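Local coordinates for YrbA (Sinorhizobium meliloti 2011, PDB 5NFM), which binds divalent metal cations such as copper through two conserved histidines and belongs to the BolA-like protein family, at residues A[19-24]-A[31-36]; A[46-51]-A[69-74]. All coordinates share one frame; numbering follows the deposited sequence. Where two conformers were deposited one is given.

Contact 1 (A[19-24]-A[31-36]). With LI (lithium ion), chain B.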
ATOM      1  N   VAL A  19       6.196  -4.977   2.295  1.00  3.09           N
ATOM      2  CA  VAL A  19       5.131  -4.814   1.312  1.00  2.81           C
ATOM      3  C   VAL A  19       5.028  -6.072   0.462  1.00  3.66           C
ATOM      4  O   VAL A  19       6.038  -6.584  -0.027  1.00  5.37           O
ATOM      5  CB  VAL A  19       5.390  -3.584   0.427  1.00  4.15           C
ATOM      6  CG1 VAL A  19       4.298  -3.423  -0.616  1.00  6.09           C
ATOM      7  CG2 VAL A  19       5.517  -2.338   1.286  1.00  6.85           C
ATOM      8  N   THR A  20       3.792  -6.536   0.258  1.00  3.26           N
ATOM      9  CA  THR A  20       3.478  -7.638  -0.644  1.00  3.39           C
ATOM     10  C   THR A  20       2.407  -7.146  -1.610  1.00  3.56           C
ATOM     11  O   THR A  20       1.304  -6.808  -1.176  1.00  5.28           O
ATOM     12  CB  THR A  20       2.954  -8.842   0.159  1.00  5.14           C
ATOM     13  OG1 THR A  20       3.898  -9.207   1.180  1.00  6.91           O
ATOM     14  CG2 THR A  20       2.678 -10.041  -0.743  1.00  7.29           C
ATOM     15  N   ILE A  21       2.726  -7.088  -2.904  1.00  3.22           N
ATOM     16  CA  ILE A  21       1.809  -6.595  -3.936  1.00  3.73           C
ATOM     17  C   ILE A  21       1.387  -7.774  -4.800  1.00  3.22           C
ATOM     18  O   ILE A  21       2.250  -8.482  -5.338  1.00  4.02           O
ATOM     19  CB  ILE A  21       2.476  -5.526  -4.833  1.00  4.90           C
ATOM     20  CG1 ILE A  21       2.984  -4.323  -4.021  1.00  5.26           C
ATOM     21  CG2 ILE A  21       1.521  -5.054  -5.940  1.00  5.50           C
ATOM     22  CD1 ILE A  21       1.934  -3.633  -3.187  1.00  7.51           C
ATOM     23  N   ARG A  22       0.070  -7.955  -4.985  1.00  3.17           N
ATOM     24  CA  ARG A  22      -0.414  -8.880  -5.994  1.00  4.36           C
ATOM     25  C   ARG A  22      -1.303  -8.139  -6.979  1.00  3.38           C
ATOM     26  O   ARG A  22      -2.101  -7.269  -6.613  1.00  4.52           O
ATOM     27  CB  ARG A  22      -1.088 -10.124  -5.408  1.00 12.54           C
ATOM     28  CG  ARG A  22      -2.484  -9.954  -4.910  1.00 22.64           C
ATOM     29  CD  ARG A  22      -2.956 -11.256  -4.274  1.00 12.58           C
ATOM     30  NE  ARG A  22      -4.337 -11.173  -3.824  1.00 10.49           N
ATOM     31  CZ  ARG A  22      -5.393 -11.577  -4.522  1.00  9.38           C
ATOM     32  NH1 ARG A  22      -5.261 -12.121  -5.727  1.00 16.18           N
ATOM     33  NH2 ARG A  22      -6.605 -11.438  -4.005  1.00 12.66           N
ATOM     34  N   ASP A  23      -1.134  -8.483  -8.244  1.00  3.01           N
ATOM     35  CA  ASP A  23      -1.894  -7.862  -9.320  1.00  2.50           C
ATOM     36  C   ASP A  23      -3.145  -8.700  -9.568  1.00  2.40           C
ATOM     37  O   ASP A  23      -3.074  -9.805 -10.113  1.00  2.95           O
ATOM     38  CB  ASP A  23      -1.032  -7.738 -10.573  1.00  3.21           C
ATOM     39  CG  ASP A  23      -1.768  -7.063 -11.708  1.00  3.48           C
ATOM     40  OD1 ASP A  23      -2.979  -6.803 -11.559  1.00  4.27           O
ATOM     41  OD2 ASP A  23      -1.151  -6.800 -12.760  1.00  5.50           O
ATOM     42  N   LEU A  24      -4.296  -8.186  -9.140  1.00  2.35           N
ATOM     43  CA  LEU A  24      -5.553  -8.902  -9.341  1.00  2.44           C
ATOM     44  C   LEU A  24      -5.788  -9.101 -10.834  1.00  2.54           C
ATOM     45  O   LEU A  24      -5.606  -8.168 -11.634  1.00  2.85           O
ATOM     46  CB  LEU A  24      -6.723  -8.122  -8.740  1.00  2.91           C
ATOM     47  CG  LEU A  24      -6.560  -7.720  -7.276  1.00  3.72           C
ATOM     48  CD1 LEU A  24      -7.814  -6.998  -6.797  1.00  7.39           C
ATOM     49  CD2 LEU A  24      -6.257  -8.916  -6.398  1.00  5.53           C
ATOM     50  N   TYR A  31      -5.016  -3.990  -8.039  1.00  2.48           N
ATOM     51  CA  TYR A  31      -4.008  -4.636  -7.219  1.00  2.64           C
ATOM     52  C   TYR A  31      -4.521  -4.784  -5.794  1.00  2.77           C
ATOM     53  O   TYR A  31      -5.478  -4.116  -5.378  1.00  2.96           O
ATOM     54  CB  TYR A  31      -2.725  -3.786  -7.175  1.00  3.50           C
ATOM     55  CG  TYR A  31      -2.049  -3.570  -8.514  1.00  3.34           C
ATOM     56  CD1 TYR A  31      -2.506  -2.606  -9.404  1.00  4.06           C
ATOM     57  CD2 TYR A  31      -0.938  -4.319  -8.888  1.00  3.69           C
ATOM     58  CE1 TYR A  31      -1.874  -2.386 -10.622  1.00  4.70           C
ATOM     59  CE2 TYR A  31      -0.299  -4.105 -10.107  1.00  4.28           C
ATOM     60  CZ  TYR A  31      -0.774  -3.134 -10.968  1.00  4.12           C
ATOM     61  OH  TYR A  31      -0.152  -2.894 -12.172  1.00  5.69           O
ATOM     62  N   ALA A  32      -3.850  -5.658  -5.042  1.00  3.49           N
ATOM     63  CA  ALA A  32      -3.992  -5.724  -3.600  1.00  3.80           C
ATOM     64  C   ALA A  32      -2.602  -5.573  -2.993  1.00  4.70           C
ATOM     65  O   ALA A  32      -1.612  -6.045  -3.554  1.00  7.73           O
ATOM     66  CB  ALA A  32      -4.629  -7.043  -3.165  1.00  6.40           C
ATOM     67  N   ALA A  33      -2.532  -4.884  -1.862  1.00  4.26           N
ATOM     68  CA  ALA A  33      -1.275  -4.655  -1.159  1.00  5.00           C
ATOM     69  C   ALA A  33      -1.430  -5.010   0.310  1.00  4.33           C
ATOM     70  O   ALA A  33      -2.392  -4.585   0.955  1.00  5.18           O
ATOM     71  CB  ALA A  33      -0.827  -3.193  -1.270  1.00  7.10           C
ATOM     72  N   GLU A  34      -0.470  -5.771   0.834  1.00  3.54           N
ATOM     73  CA  GLU A  34      -0.299  -5.933   2.270  1.00  3.24           C
ATOM     74  C   GLU A  34       0.898  -5.094   2.693  1.00  2.91           C
ATOM     75  O   GLU A  34       1.963  -5.177   2.075  1.00  4.56           O
ATOM     76  CB  GLU A  34      -0.073  -7.388   2.666  1.00  4.74           C
ATOM     77  CG  GLU A  34       0.070  -7.526   4.167  1.00  9.12           C
ATOM     78  CD  GLU A  34       0.165  -8.951   4.625  1.00 11.71           C
ATOM     79  OE1 GLU A  34       0.259  -9.862   3.774  1.00 15.87           O
ATOM     80  OE2 GLU A  34       0.137  -9.156   5.852  1.00 13.03           O
ATOM     81  N   VAL A  35       0.701  -4.264   3.717  1.00  2.53           N
ATOM     82  CA  VAL A  35       1.746  -3.383   4.217  1.00  2.54           C
ATOM     83  C   VAL A  35       1.845  -3.583   5.722  1.00  2.44           C
ATOM     84  O   VAL A  35       0.861  -3.374   6.446  1.00  2.92           O
ATOM     85  CB  VAL A  35       1.474  -1.905   3.884  1.00  2.78           C
ATOM     86  CG1 VAL A  35       2.659  -1.048   4.289  1.00  4.15           C
ATOM     87  CG2 VAL A  35       1.150  -1.730   2.400  1.00  3.61           C
ATOM     88  N   VAL A  36       3.030  -3.967   6.188  1.00  2.71           N
ATOM     89  CA  VAL A  36       3.293  -4.223   7.598  1.00  2.64           C
ATOM     90  C   VAL A  36       4.343  -3.216   8.049  1.00  2.56           C
ATOM     91  O   VAL A  36       5.434  -3.162   7.473  1.00  3.59           O
ATOM     92  CB  VAL A  36       3.790  -5.658   7.827  1.00  3.44           C
ATOM     93  CG1 VAL A  36       4.005  -5.912   9.312  1.00  4.40           C
ATOM     94  CG2 VAL A  36       2.805  -6.664   7.256  1.00  5.24           C
TER
HETATM   95 LI    LI B 101      -4.757  -6.440 -11.437  1.00  2.93          LI
HETATM   96  O   HOH W   1       3.776  -7.535   3.469  1.00  7.80           O
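Asp-23 and Tyr-31 face each other as a non-hydrogen-bonded pair, the carboxylate stacked on the phenol ring with their planes 24° apart. Asp-23 CG lies 3.7 Å from Tyr-31 CE2, and OD1 sits over one ring face, displaced toward the rim. Asp-23 CG is anti to its backbone N (chi1 -178°); OD1 of this carboxylate binds the lithium ion at 1.8 Å. Leu-24 O supplies a second ligand, Asp-27 and His-30 complete the site, and Gly-28 N holds Asp-23 OD2. Asp-23 thus links the lithium and the ring at the turn end of a beta hairpin, in which the axes of 19-23 and 31-36 lie at 172°, antiparallel. Its ladder is regular: Arg-22 N donates to Ala-32 O at 2.9 Å, and the return bond from Ala-32 N to Arg-22 O is 2.8 Å; Thr-20 and Glu-34 form the equivalent pair. On the face of Asp-23 and Tyr-31, Ile-21 CD1 presses on Ala-33 CB at 3.4 Å, tighter than normal carbon contact. On the other face, that of Arg-22 and Ala-32, Leu-24 CD2 lies over the centre of the Arg-22 guanidinium and also 4.1 Å from Ala-32 CB. Further out, Ile-6 and Ile-10 of helix 5-13 reach Tyr-31 and Val-35 respectively.

Contact 2 (A[46-51]-A[69-74])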
ATOM      1  N   VAL A  46      -8.442   2.460   9.307  1.00  1.92           N
ATOM      2  CA  VAL A  46      -8.670   3.663   8.509  1.00  1.76           C
ATOM      3  C   VAL A  46      -7.432   4.569   8.536  1.00  1.62           C
ATOM      4  O   VAL A  46      -7.012   5.110   7.499  1.00  1.84           O
ATOM      5  CB  VAL A  46      -9.958   4.370   8.991  1.00  2.01           C
ATOM      6  CG1 VAL A  46     -10.095   5.772   8.414  1.00  2.93           C
ATOM      7  CG2 VAL A  46     -11.181   3.523   8.626  1.00  2.90           C
ATOM      8  N   GLN A  47      -6.828   4.745   9.716  1.00  1.67           N
ATOM      9  CA  GLN A  47      -5.622   5.569   9.835  1.00  1.64           C
ATOM     10  C   GLN A  47      -4.435   4.954   9.090  1.00  1.65           C
ATOM     11  O   GLN A  47      -3.637   5.674   8.466  1.00  1.98           O
ATOM     12  CB  GLN A  47      -5.262   5.756  11.311  1.00  2.05           C
ATOM     13  CG  GLN A  47      -6.218   6.670  12.066  1.00  2.35           C
ATOM     14  CD  GLN A  47      -5.986   6.659  13.567  1.00  2.75           C
ATOM     15  OE1 GLN A  47      -5.547   5.663  14.149  1.00  2.67           O
ATOM     16  NE2 GLN A  47      -6.329   7.761  14.210  1.00  4.82           N
ATOM     17  N   GLN A  48      -4.282   3.631   9.174  1.00  1.54           N
ATOM     18  CA  GLN A  48      -3.195   2.955   8.470  1.00  1.56           C
ATOM     19  C   GLN A  48      -3.363   3.102   6.962  1.00  1.50           C
ATOM     20  O   GLN A  48      -2.405   3.380   6.229  1.00  1.84           O
ATOM     21  CB  GLN A  48      -3.178   1.469   8.845  1.00  1.73           C
ATOM     22  CG  GLN A  48      -2.876   1.222  10.313  1.00  1.89           C
ATOM     23  CD  GLN A  48      -3.222  -0.191  10.774  1.00  1.54           C
ATOM     24  OE1 GLN A  48      -3.899  -0.949  10.073  1.00  2.13           O
ATOM     25  NE2 GLN A  48      -2.761  -0.549  11.965  1.00  2.15           N
ATOM     26  N   HIS A  49      -4.588   2.882   6.481  1.00  1.57           N
ATOM     27  CA  HIS A  49      -4.822   2.986   5.048  1.00  1.51           C
ATOM     28  C   HIS A  49      -4.575   4.408   4.560  1.00  1.66           C
ATOM     29  O   HIS A  49      -4.031   4.603   3.468  1.00  1.86           O
ATOM     30  CB  HIS A  49      -6.214   2.468   4.691  1.00  1.89           C
ATOM     31  CG  HIS A  49      -6.359   1.008   4.969  1.00  2.29           C
ATOM     32  ND1 HIS A  49      -7.487   0.290   4.652  1.00  2.87           N
ATOM     33  CD2 HIS A  49      -5.507   0.145   5.581  1.00  2.35           C
ATOM     34  CE1 HIS A  49      -7.317  -0.959   5.060  1.00  3.33           C
ATOM     35  NE2 HIS A  49      -6.131  -1.071   5.634  1.00  2.83           N
ATOM     36  N   GLN A  50      -4.916   5.414   5.377  1.00  1.62           N
ATOM     37  CA  GLN A  50      -4.602   6.796   5.020  1.00  1.63           C
ATOM     38  C   GLN A  50      -3.105   6.974   4.760  1.00  1.69           C
ATOM     39  O   GLN A  50      -2.706   7.688   3.828  1.00  1.94           O
ATOM     40  CB  GLN A  50      -5.078   7.746   6.130  1.00  1.65           C
ATOM     41  CG  GLN A  50      -4.847   9.218   5.806  1.00  1.83           C
ATOM     42  CD  GLN A  50      -5.684   9.657   4.618  1.00  1.74           C
ATOM     43  OE1 GLN A  50      -6.922   9.581   4.662  1.00  1.92           O
ATOM     44  NE2 GLN A  50      -5.032  10.092   3.545  1.00  2.51           N
ATOM     45  N   MET A  51      -2.261   6.370   5.603  1.00  1.83           N
ATOM     46  CA  MET A  51      -0.815   6.482   5.406  1.00  1.89           C
ATOM     47  C   MET A  51      -0.382   5.863   4.083  1.00  1.72           C
ATOM     48  O   MET A  51       0.541   6.369   3.428  1.00  2.12           O
ATOM     49  CB  MET A  51      -0.071   5.825   6.566  1.00  2.34           C
ATOM     50  CG  MET A  51      -0.258   6.571   7.874  1.00  3.03           C
ATOM     51  SD  MET A  51       0.565   5.771   9.259  1.00  7.68           S
ATOM     52  CE  MET A  51       2.278   6.030   8.819  1.00 11.69           C
ATOM     53  N   LEU A  69      -6.406  -2.922   0.287  1.00  2.95           N
ATOM     54  CA  LEU A  69      -5.378  -2.835   1.313  1.00  2.87           C
ATOM     55  C   LEU A  69      -5.589  -3.788   2.487  1.00  2.93           C
ATOM     56  O   LEU A  69      -6.713  -3.998   2.963  1.00  3.67           O
ATOM     57  CB  LEU A  69      -5.303  -1.411   1.878  1.00  3.73           C
ATOM     58  CG  LEU A  69      -4.867  -0.326   0.885  1.00  4.42           C
ATOM     59  CD1 LEU A  69      -4.961   1.054   1.513  1.00  5.67           C
ATOM     60  CD2 LEU A  69      -3.455  -0.579   0.377  1.00  7.45           C
ATOM     61  N   GLN A  70      -4.471  -4.322   2.970  0.83  2.72           N
ATOM     62  CA  GLN A  70      -4.391  -5.036   4.235  0.83  2.81           C
ATOM     63  C   GLN A  70      -3.174  -4.491   4.964  0.83  2.49           C
ATOM     64  O   GLN A  70      -2.075  -4.474   4.400  0.83  4.17           O
ATOM     65  CB  GLN A  70      -4.228  -6.533   3.956  0.83  6.90           C
ATOM     66  CG  GLN A  70      -3.929  -7.428   5.127  0.83 18.53           C
ATOM     67  CD  GLN A  70      -3.669  -8.858   4.675  0.83 20.72           C
ATOM     68  OE1 GLN A  70      -3.730  -9.166   3.482  0.83 22.08           O
ATOM     69  NE2 GLN A  70      -3.368  -9.734   5.624  0.83 29.79           N
ATOM     70  N   THR A  71      -3.364  -4.028   6.195  1.00  2.21           N
ATOM     71  CA  THR A  71      -2.283  -3.426   6.952  1.00  2.12           C
ATOM     72  C   THR A  71      -2.237  -3.991   8.363  1.00  1.97           C
ATOM     73  O   THR A  71      -3.248  -4.428   8.922  1.00  2.47           O
ATOM     74  CB  THR A  71      -2.440  -1.894   6.998  1.00  2.28           C
ATOM     75  OG1 THR A  71      -3.761  -1.558   7.425  1.00  2.37           O
ATOM     76  CG2 THR A  71      -2.204  -1.275   5.626  1.00  2.93           C
ATOM     77  N   SER A  72      -1.045  -3.942   8.954  1.00  2.15           N
ATOM     78  CA  SER A  72      -0.851  -4.420  10.315  1.00  2.34           C
ATOM     79  C   SER A  72       0.504  -3.937  10.813  1.00  2.06           C
ATOM     80  O   SER A  72       1.357  -3.490  10.041  1.00  2.53           O
ATOM     81  CB  SER A  72      -0.899  -5.950  10.376  1.00  2.97           C
ATOM     82  OG  SER A  72       0.077  -6.503   9.509  1.00  4.25           O
ATOM     83  N   ALA A  73       0.694  -4.057  12.122  1.00  2.45           N
ATOM     84  CA  ALA A  73       2.001  -3.875  12.724  1.00  2.71           C
ATOM     85  C   ALA A  73       2.740  -5.213  12.773  1.00  2.58           C
ATOM     86  O   ALA A  73       2.109  -6.273  12.807  1.00  3.42           O
ATOM     87  CB  ALA A  73       1.858  -3.322  14.141  1.00  4.40           C
ATOM     88  N   PRO A  74       4.077  -5.193  12.802  1.00  2.70           N
ATOM     89  CA  PRO A  74       4.839  -6.448  12.802  1.00  3.28           C
ATOM     90  C   PRO A  74       4.475  -7.386  13.943  1.00  3.77           C
ATOM     91  O   PRO A  74       4.309  -6.982  15.098  1.00  4.47           O
ATOM     92  CB  PRO A  74       6.295  -5.975  12.917  1.00  5.46           C
ATOM     93  CG  PRO A  74       6.289  -4.623  12.281  1.00  4.59           C
ATOM     94  CD  PRO A  74       4.961  -4.021  12.656  1.00  3.48           C
TER
HETATM   95  O   HOH W   2      -5.509  -3.274   9.998  1.00  3.44           O
HETATM   96  O   HOH W   3      -6.088  -3.643   7.073  1.00  3.15           O
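The imidazole of His-49 lies flat against Leu-69, whose CB stands 3.8 Å from the ring centroid and only 7° off the ring normal, a CH-pi contact over the centre of the face. The two side chains run past each other in opposite senses, bringing Leu-69 CD1 back to within 3.7 Å of His-49 CB. Thr-71 instead meets the ring at its edge, with its OG1 3.0 Å from His-49 NE2. That hydroxyl, set between the backbone N and the carbonyl carbon, donates to Gln-48 OE1 at 2.7 Å, tilted 33° from the plane of the amide carbonyl. Helix 45-56 therefore packs on strand 67-72 of the BolA-like alpha/beta fold, with the axes of the two segments 8.5 Å apart and crossing at 111°. Two waters fill in the polar side. One donates to both Gln-48 OE1 and Thr-71 O, giving OE1 two donors; the other joins His-49 NE2, in the plane of the ring, to Thr-71 N, from which it accepts at 2.9 Å. An alanine at His-49 would probably uncover Leu-69 CB and leave the water on Thr-71 N without its ring partner. Gln-48 NE2 is bonded to Phe-40 O, which fixes the amide so that OE1 is presented to Thr-71, while Val-52, a turn further along the helix, touches both Leu-69 and Thr-71.

In the fold
From the N terminus, helix 5-13 leads into strand 18-23, and contact 1 closes the first loop, the six residues between its segments, which contain no helix or strand. The chain leaves along strand 31-36, enters helix 45-56, passes helix 63-66 and returns as strand 67-72, where contact 2 closes the longer loop of 17 residues. The two are in series: neither nests in nor crosses the other, and their centres lie 12 Å apart. Strand 31-36 joins them as the middle of the mixed sheet, antiparallel to 18-23 and parallel to 67-72. Two probable backbone hydrogen bonds mark the junction, Val-35 N to Gln-70 O and Gln-70 N to Ala-33 O, each 2.9 Å.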